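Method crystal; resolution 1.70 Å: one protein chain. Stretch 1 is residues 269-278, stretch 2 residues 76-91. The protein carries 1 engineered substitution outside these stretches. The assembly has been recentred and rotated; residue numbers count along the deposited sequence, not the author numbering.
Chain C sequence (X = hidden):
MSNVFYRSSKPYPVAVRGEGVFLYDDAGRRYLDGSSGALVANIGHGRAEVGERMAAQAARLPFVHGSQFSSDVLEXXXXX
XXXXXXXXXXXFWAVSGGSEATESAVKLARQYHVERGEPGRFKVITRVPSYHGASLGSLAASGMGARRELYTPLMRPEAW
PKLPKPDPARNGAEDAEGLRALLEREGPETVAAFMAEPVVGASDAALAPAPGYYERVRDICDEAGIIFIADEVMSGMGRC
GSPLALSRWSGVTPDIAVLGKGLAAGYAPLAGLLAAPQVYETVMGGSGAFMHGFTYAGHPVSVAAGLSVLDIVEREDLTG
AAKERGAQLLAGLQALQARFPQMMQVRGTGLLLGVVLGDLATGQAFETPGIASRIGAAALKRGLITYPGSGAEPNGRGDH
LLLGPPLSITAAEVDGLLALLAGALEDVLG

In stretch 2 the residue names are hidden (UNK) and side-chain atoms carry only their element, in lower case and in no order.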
# COMPACT_ATOMS: atom_id res chain seq x y z
N PRO C 269 3.00 0.11 7.33
CA PRO C 269 2.07 -0.49 6.37
C PRO C 269 2.65 -1.84 5.95
O PRO C 269 3.53 -1.91 5.09
CB PRO C 269 2.06 0.52 5.21
CG PRO C 269 2.55 1.80 5.85
CD PRO C 269 3.62 1.32 6.77
N LEU C 270 2.15 -2.90 6.57
CA LEU C 270 2.62 -4.25 6.30
C LEU C 270 1.44 -5.23 6.24
O LEU C 270 0.51 -5.15 7.05
CB LEU C 270 3.59 -4.68 7.40
CG LEU C 270 4.23 -6.07 7.26
CD1 LEU C 270 5.21 -6.06 6.10
CD2 LEU C 270 4.96 -6.43 8.54
N ALA C 271 1.51 -6.14 5.28
CA ALA C 271 0.50 -7.17 5.07
C ALA C 271 1.19 -8.28 4.28
O ALA C 271 2.38 -8.18 3.99
CB ALA C 271 -0.67 -6.61 4.25
N GLY C 272 0.46 -9.32 3.94
CA GLY C 272 1.08 -10.39 3.19
C GLY C 272 0.29 -11.67 3.26
O GLY C 272 -0.83 -11.69 3.77
N LEU C 273 0.87 -12.74 2.74
CA LEU C 273 0.21 -14.03 2.77
C LEU C 273 1.23 -15.12 3.06
O LEU C 273 2.43 -14.93 2.86
CB LEU C 273 -0.51 -14.31 1.45
CG LEU C 273 0.26 -14.34 0.13
CD1 LEU C 273 1.05 -15.64 0.01
CD2 LEU C 273 -0.72 -14.22 -1.03
N LEU C 274 0.74 -16.24 3.57
CA LEU C 274 1.59 -17.39 3.86
C LEU C 274 1.02 -18.49 2.99
O LEU C 274 -0.17 -18.80 3.08
CB LEU C 274 1.50 -17.78 5.34
CG LEU C 274 2.26 -16.90 6.34
CD1 LEU C 274 1.83 -17.24 7.76
CD2 LEU C 274 3.77 -17.10 6.16
N ALA C 275 1.86 -19.05 2.12
CA ALA C 275 1.44 -20.10 1.21
C ALA C 275 2.08 -21.44 1.54
O ALA C 275 3.25 -21.51 1.92
CB ALA C 275 1.76 -19.71 -0.22
N ALA C 276 1.30 -22.51 1.38
CA ALA C 276 1.80 -23.85 1.65
C ALA C 276 2.96 -24.14 0.70
O ALA C 276 2.95 -23.68 -0.45
CB ALA C 276 0.68 -24.87 1.43
N PRO C 277 3.97 -24.90 1.15
CA PRO C 277 5.14 -25.24 0.33
C PRO C 277 4.77 -25.73 -1.07
O PRO C 277 5.38 -25.34 -2.06
CB PRO C 277 5.83 -26.33 1.15
CG PRO C 277 5.51 -25.96 2.54
CD PRO C 277 4.05 -25.55 2.47
N GLN C 278 3.76 -26.60 -1.13
CA GLN C 278 3.28 -27.16 -2.39
C GLN C 278 2.89 -26.06 -3.39
O GLN C 278 3.22 -26.13 -4.57
CB GLN C 278 2.07 -28.06 -2.12
CG GLN C 278 1.21 -28.39 -3.33
CD GLN C 278 1.83 -29.44 -4.22
OE1 GLN C 278 2.88 -29.22 -4.82
NE2 GLN C 278 1.16 -30.58 -4.33
N UNK C 76 14.50 -13.34 8.56
CA UNK C 76 14.26 -13.63 9.97
C UNK C 76 12.77 -13.60 10.28
O UNK C 76 12.22 -14.54 10.85
c UNK C 76 14.80 -12.85 12.34
c UNK C 76 15.55 -11.83 13.19
o UNK C 76 16.23 -10.95 12.61
o UNK C 76 15.45 -11.91 14.43
c UNK C 76 14.99 -12.63 10.85
N UNK C 77 12.11 -12.51 9.89
CA UNK C 77 10.69 -12.34 10.14
C UNK C 77 9.82 -13.43 9.52
O UNK C 77 8.92 -13.95 10.18
c UNK C 77 8.77 -10.69 9.88
c UNK C 77 6.54 -10.25 9.03
c UNK C 77 6.06 -10.17 10.32
c UNK C 77 8.26 -10.61 11.17
c UNK C 77 7.89 -10.51 8.81
o UNK C 77 4.72 -9.92 10.53
c UNK C 77 6.91 -10.35 11.40
c UNK C 77 10.23 -10.97 9.63
N UNK C 78 10.08 -13.78 8.26
CA UNK C 78 9.29 -14.80 7.58
C UNK C 78 9.25 -16.09 8.41
O UNK C 78 8.19 -16.67 8.60
c UNK C 78 9.87 -15.09 6.20
N UNK C 79 10.41 -16.51 8.89
CA UNK C 79 10.47 -17.72 9.70
C UNK C 79 9.75 -17.57 11.03
O UNK C 79 9.00 -18.45 11.45
N UNK C 80 9.98 -16.44 11.69
CA UNK C 80 9.35 -16.16 12.98
C UNK C 80 7.84 -16.13 12.86
O UNK C 80 7.13 -16.71 13.68
n UNK C 80 10.24 -14.94 16.44
n UNK C 80 11.60 -13.11 16.76
c UNK C 80 11.16 -15.61 15.53
c UNK C 80 10.47 -13.76 17.00
c UNK C 80 9.85 -14.83 13.54
c UNK C 80 11.24 -14.90 14.18
n UNK C 80 9.55 -13.21 17.79
N UNK C 81 7.35 -15.46 11.82
CA UNK C 81 5.91 -15.35 11.60
C UNK C 81 5.29 -16.71 11.29
O UNK C 81 4.26 -17.07 11.88
c UNK C 81 5.64 -14.37 10.46
c UNK C 81 4.12 -13.28 8.82
c UNK C 81 3.36 -13.63 11.17
c UNK C 81 4.18 -14.20 10.03
N UNK C 82 5.90 -17.45 10.38
CA UNK C 82 5.41 -18.76 9.99
C UNK C 82 5.24 -19.66 11.21
O UNK C 82 4.22 -20.34 11.35
c UNK C 82 6.37 -19.41 9.00
N UNK C 83 6.23 -19.65 12.10
CA UNK C 83 6.18 -20.48 13.30
C UNK C 83 5.10 -20.03 14.28
O UNK C 83 4.39 -20.85 14.87
c UNK C 83 7.55 -20.51 13.99
c UNK C 83 8.61 -21.28 13.21
c UNK C 83 9.89 -21.47 14.01
n UNK C 83 11.50 -20.33 11.97
n UNK C 83 12.15 -18.63 13.38
n UNK C 83 10.69 -20.25 14.14
c UNK C 83 11.44 -19.74 13.16
N UNK C 84 4.97 -18.71 14.46
CA UNK C 84 3.97 -18.18 15.38
C UNK C 84 2.55 -18.63 15.03
O UNK C 84 1.80 -19.09 15.89
c UNK C 84 2.76 -16.23 17.56
c UNK C 84 1.68 -15.72 18.27
c UNK C 84 2.87 -16.03 16.18
c UNK C 84 4.00 -16.65 15.40
c UNK C 84 1.87 -15.30 15.53
c UNK C 84 0.79 -14.78 16.24
c UNK C 84 0.69 -14.99 17.61
N UNK C 85 2.19 -18.51 13.75
CA UNK C 85 0.84 -18.87 13.33
C UNK C 85 0.60 -20.36 13.13
O UNK C 85 -0.48 -20.76 12.71
c UNK C 85 0.57 -16.63 12.26
c UNK C 85 1.30 -18.57 10.87
c UNK C 85 0.43 -18.12 12.04
N UNK C 86 1.60 -21.18 13.43
CA UNK C 86 1.43 -22.62 13.30
C UNK C 86 1.52 -23.14 11.88
O UNK C 86 0.95 -24.19 11.56
N UNK C 87 2.22 -22.41 11.02
CA UNK C 87 2.42 -22.79 9.62
C UNK C 87 3.93 -22.67 9.37
O UNK C 87 4.35 -21.99 8.44
c UNK C 87 0.15 -21.71 8.94
c UNK C 87 1.66 -21.84 8.70
c UNK C 87 -0.52 -23.06 8.71
c UNK C 87 -0.44 -20.66 8.01
N UNK C 88 4.75 -23.35 10.19
CA UNK C 88 6.21 -23.32 10.08
C UNK C 88 6.88 -23.55 8.73
O UNK C 88 7.98 -23.05 8.50
c UNK C 88 5.53 -25.33 11.14
c UNK C 88 6.65 -24.34 11.13
c UNK C 88 4.32 -24.42 11.11
N UNK C 89 6.23 -24.28 7.83
CA UNK C 89 6.81 -24.55 6.52
C UNK C 89 6.31 -23.62 5.41
O UNK C 89 6.80 -23.68 4.29
o UNK C 89 5.10 -26.12 5.84
c UNK C 89 6.95 -27.00 7.10
c UNK C 89 6.51 -25.99 6.05
N UNK C 90 5.35 -22.76 5.74
CA UNK C 90 4.78 -21.86 4.74
C UNK C 90 5.70 -20.71 4.31
O UNK C 90 6.60 -20.30 5.06
c UNK C 90 0.15 -24.06 4.95
c UNK C 90 1.39 -24.50 5.41
c UNK C 90 -0.02 -22.73 4.57
c UNK C 90 2.30 -22.27 5.13
c UNK C 90 2.45 -23.60 5.50
c UNK C 90 3.44 -21.30 5.24
c UNK C 90 1.06 -21.85 4.66
N UNK C 91 5.46 -20.22 3.10
CA UNK C 91 6.24 -19.14 2.50
C UNK C 91 5.52 -17.81 2.61
O UNK C 91 4.36 -17.70 2.22
c UNK C 91 7.40 -20.67 0.83
c UNK C 91 6.51 -19.46 1.03
n UNK C 91 11.72 -22.49 0.24
c UNK C 91 11.02 -21.38 0.43
c UNK C 91 8.87 -20.32 1.03
n UNK C 91 11.59 -20.19 0.27
n UNK C 91 9.74 -21.47 0.79

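Position 76 carries three carbons in a row, the third bearing two oxygens: a carboxylate on an extended chain, Glu 76. It lies out of reach of stretch 1, exposed, where a charge is easily solvated. At 77 one carbon leads to a six-membered carbon ring bearing an oxygen, so this is Tyr 77. Its CB points toward stretch 1, and its OH lies 4.0 Å from Leu 270 CD2; the buried ring supplies apolar surface to that leucine. Position 78 has a single carbon, Ala 78, small enough for a buried helical site. Position 79 has no side chain and is Gly 79; a CB here would be crowded by the side chain of position 83.

Position 80 has three carbons, a nitrogen, and a carbon carrying two more nitrogens. This guanidinium identifies Arg 80, whose NH1 and NH2 are hydrogen-bonded elsewhere in the structure. Four carbons forked at the second, with CB directed toward stretch 1, make 81 Leu 81; its CG is 4.5 Å from Leu 274 CD1. A leucine fits this buried, apolar place one helical turn after Tyr 77. Position 82, with one carbon, is Ala 82, and its CB lies 4.5 Å from Leu 274 CD2, so the short side chain lines the leucine's pocket without filling it. Position 83 repeats the guanidinium pattern: Arg 83, exposed and free of stretch 1. Position 84 has one carbon and an unsubstituted six-carbon ring, Phe 84, also out of reach.

At 85 one carbon carries two others, giving Val 85. Its CG2 packs 3.4 Å from Leu 274 CD1, a close apolar contact. Position 86 lacks a side chain; its positive phi, 78°, favours glycine, and Gly 86 ends the helix in a Schellman motif. Position 87 has four carbons forked at the second: Leu 87, whose CD1 reaches within 4.1 Å of Leu 274 CD1. Three carbons closing onto the backbone nitrogen make 88 Pro 88, whose phi of -49° suits the type I turn from Leu 87 to position 90. At 89 one carbon carries an oxygen and a carbon, hence Thr 89; its OG1 is 3.3 Å from Pro 277 CG, at an exposed site that tolerates a hydroxyl.

Position 90 bears one carbon and a plain six-carbon ring, Phe 90. Ala 276 CA sits 3.5 Å from the ring centroid, almost on the ring normal, a CH-pi contact that a flat aromatic face can accept. Position 91 has three carbons, a nitrogen, and a carbon with two nitrogens: Arg 91, whose long chain leads its charged end away from stretch 1.

The contact joins two modes. An antiparallel pair is fixed by two nearly straight hydrogen bonds, Arg 91 N to Ala 275 O and Ala 275 N to Arg 91 O, each 2.8 Å. Beside it, Leu 274 inserts among Leu 81, Ala 82, Val 85 and Leu 87, tying the strand to the helix and the loop that follows.

Stretch 2 (76-91) EYAGRLARFVGLPTFR
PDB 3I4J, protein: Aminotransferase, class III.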